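Local coordinates for protein C-glycoside 3-oxidase (Microbacterium trichothecenolyticum, PDB 7DVE) that oxidises the C3 hydroxyl of the sugar in C-glycosides such as isoorientin and mangiferin, using a bound FAD and reducing oxygen to hydrogen peroxide, at residues A[43-47]-A[66-70]. Sequence-based numbering, arbitrary orientation.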
ATOM      1  N   GLY A  43      -6.098   7.486 -13.317  1.00 60.60           N
ATOM      2  CA  GLY A  43      -7.074   8.219 -12.530  1.00 58.03           C
ATOM      3  C   GLY A  43      -6.928   9.723 -12.659  1.00 59.37           C
ATOM      4  O   GLY A  43      -5.938  10.233 -13.201  1.00 60.67           O
ATOM      5  N   PRO A  44      -7.923  10.466 -12.184  1.00 60.20           N
ATOM      6  CA  PRO A  44      -7.807  11.929 -12.155  1.00 61.25           C
ATOM      7  C   PRO A  44      -6.885  12.401 -11.040  1.00 60.44           C
ATOM      8  O   PRO A  44      -6.448  11.641 -10.174  1.00 59.19           O
ATOM      9  CB  PRO A  44      -9.243  12.395 -11.900  1.00 60.68           C
ATOM     10  CG  PRO A  44      -9.866  11.243 -11.142  1.00 56.82           C
ATOM     11  CD  PRO A  44      -9.240  10.002 -11.709  1.00 58.54           C
ATOM     12  N   THR A  45      -6.599  13.697 -11.075  1.00 58.91           N
ATOM     13  CA  THR A  45      -6.052  14.403  -9.925  1.00 59.35           C
ATOM     14  C   THR A  45      -7.212  14.842  -9.048  1.00 59.95           C
ATOM     15  O   THR A  45      -8.060  15.618  -9.505  1.00 59.11           O
ATOM     16  CB  THR A  45      -5.262  15.635 -10.371  1.00 59.42           C
ATOM     17  OG1 THR A  45      -4.416  15.288 -11.472  1.00 64.14           O
ATOM     18  CG2 THR A  45      -4.438  16.191  -9.234  1.00 57.45           C
ATOM     19  N   VAL A  46      -7.247  14.385  -7.793  1.00 58.40           N
ATOM     20  CA  VAL A  46      -8.358  14.705  -6.900  1.00 58.13           C
ATOM     21  C   VAL A  46      -7.950  15.575  -5.719  1.00 59.94           C
ATOM     22  O   VAL A  46      -8.811  15.925  -4.905  1.00 61.40           O
ATOM     23  CB  VAL A  46      -9.062  13.425  -6.397  1.00 59.45           C
ATOM     24  CG1 VAL A  46      -9.546  12.572  -7.583  1.00 57.52           C
ATOM     25  CG2 VAL A  46      -8.129  12.618  -5.490  1.00 57.45           C
ATOM     26  N   SER A  47      -6.678  15.960  -5.607  1.00 60.03           N
ATOM     27  CA  SER A  47      -6.186  16.669  -4.431  1.00 59.58           C
ATOM     28  C   SER A  47      -5.003  17.550  -4.809  1.00 59.92           C
ATOM     29  O   SER A  47      -4.383  17.367  -5.859  1.00 61.30           O
ATOM     30  CB  SER A  47      -5.775  15.693  -3.331  1.00 57.17           C
ATOM     31  OG  SER A  47      -4.882  14.732  -3.853  1.00 57.77           O
ATOM     32  N   ALA A  66     -13.850  13.991  -4.245  1.00 57.15           N
ATOM     33  CA  ALA A  66     -12.528  13.431  -4.500  1.00 56.15           C
ATOM     34  C   ALA A  66     -12.541  11.911  -4.349  1.00 56.03           C
ATOM     35  O   ALA A  66     -11.989  11.166  -5.192  1.00 54.51           O
ATOM     36  CB  ALA A  66     -11.529  14.062  -3.533  1.00 55.71           C
ATOM     37  N   GLN A  67     -13.174  11.432  -3.278  1.00 53.58           N
ATOM     38  CA  GLN A  67     -13.291   9.991  -3.092  1.00 54.39           C
ATOM     39  C   GLN A  67     -14.013   9.341  -4.277  1.00 55.75           C
ATOM     40  O   GLN A  67     -13.503   8.388  -4.878  1.00 52.98           O
ATOM     41  CB  GLN A  67     -14.009   9.704  -1.777  1.00 52.62           C
ATOM     42  CG  GLN A  67     -13.230  10.218  -0.599  1.00 52.43           C
ATOM     43  CD  GLN A  67     -13.949  10.036   0.714  1.00 50.99           C
ATOM     44  OE1 GLN A  67     -15.089  10.451   0.873  1.00 53.53           O
ATOM     45  NE2 GLN A  67     -13.278   9.420   1.669  1.00 50.57           N
ATOM     46  N   ARG A  68     -15.197   9.856  -4.636  1.00 54.36           N
ATOM     47  CA  ARG A  68     -15.993   9.214  -5.682  1.00 56.91           C
ATOM     48  C   ARG A  68     -15.248   9.210  -7.016  1.00 59.58           C
ATOM     49  O   ARG A  68     -15.289   8.221  -7.755  1.00 58.28           O
ATOM     50  CB  ARG A  68     -17.355   9.902  -5.819  1.00 54.93           C
ATOM     51  N   ARG A  69     -14.525  10.297  -7.315  1.00 56.59           N
ATOM     52  CA  ARG A  69     -13.697  10.371  -8.509  1.00 57.72           C
ATOM     53  C   ARG A  69     -12.538   9.382  -8.497  1.00 57.06           C
ATOM     54  O   ARG A  69     -11.973   9.119  -9.564  1.00 56.46           O
ATOM     55  CB  ARG A  69     -13.138  11.778  -8.678  1.00 56.17           C
ATOM     56  CG  ARG A  69     -14.168  12.807  -9.060  1.00 58.49           C
ATOM     57  CD  ARG A  69     -13.535  14.166  -8.992  1.00 59.65           C
ATOM     58  NE  ARG A  69     -12.839  14.469 -10.235  1.00 63.97           N
ATOM     59  CZ  ARG A  69     -11.843  15.339 -10.349  1.00 63.29           C
ATOM     60  NH1 ARG A  69     -11.370  15.993  -9.294  1.00 60.29           N
ATOM     61  NH2 ARG A  69     -11.312  15.558 -11.551  1.00 63.96           N
ATOM     62  N   SER A  70     -12.150   8.854  -7.329  1.00 56.70           N
ATOM     63  CA  SER A  70     -11.109   7.818  -7.309  1.00 54.30           C
ATOM     64  C   SER A  70     -11.619   6.393  -7.572  1.00 55.51           C
ATOM     65  O   SER A  70     -10.816   5.448  -7.530  1.00 52.42           O
ATOM     66  CB  SER A  70     -10.388   7.829  -5.957  1.00 51.50           C
ATOM     67  OG  SER A  70      -9.971   9.129  -5.597  1.00 52.38           O
TER
HETATM   68  O   HOH W   1     -11.387  15.816  -6.552  1.00 61.34           O
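Val-46 is the buried centre of this contact, pushed against the last turn of helix 60-69 by the loop that follows strand 37-40. Its CB sits 3.8 Å from CB of Ala-66, and its two methyls part: CG1 reaches CB of Arg-69 at 3.8 Å, while CG2 faces OG of Ser-70. That hydroxyl is already engaged, donating back to the carbonyl O of Ala-66 at 2.9 Å with the donor tilted 29° from the carbonyl plane, so the valine meets a tied-down oxygen. Pro-44 packs beside it, its CG 3.4 Å from the carbonyl O of Arg-69.

The outer side is looser and wetter. The Arg-69 chain bends at chi3 (85°), which lays the guanidinium along the loop, with Pro-44 CB and Val-46 CG1 over one of its faces. A water in the plane of the group, at its edge, accepts from Arg-69 NH1 at 2.7 Å and donates to the carbonyl O of Val-46. A leucine in place of Arg-69 would probably leave this water without the N-H donor it accepts from and the carbonyl of Val-46 without its water-mediated link to the arginine.

Ser-70 also touches Asn-120, an FAD-binding residue, and Glu-41, another, accepts from the backbone N of Gly-43, so both segments stand in the second shell of the FAD site of this GMC oxidoreductase. The chemistry implies a join made by apolar packing inside and, outside, by a water-bridged arginine whose positive charge probably helps polarise the water toward the loop carbonyl.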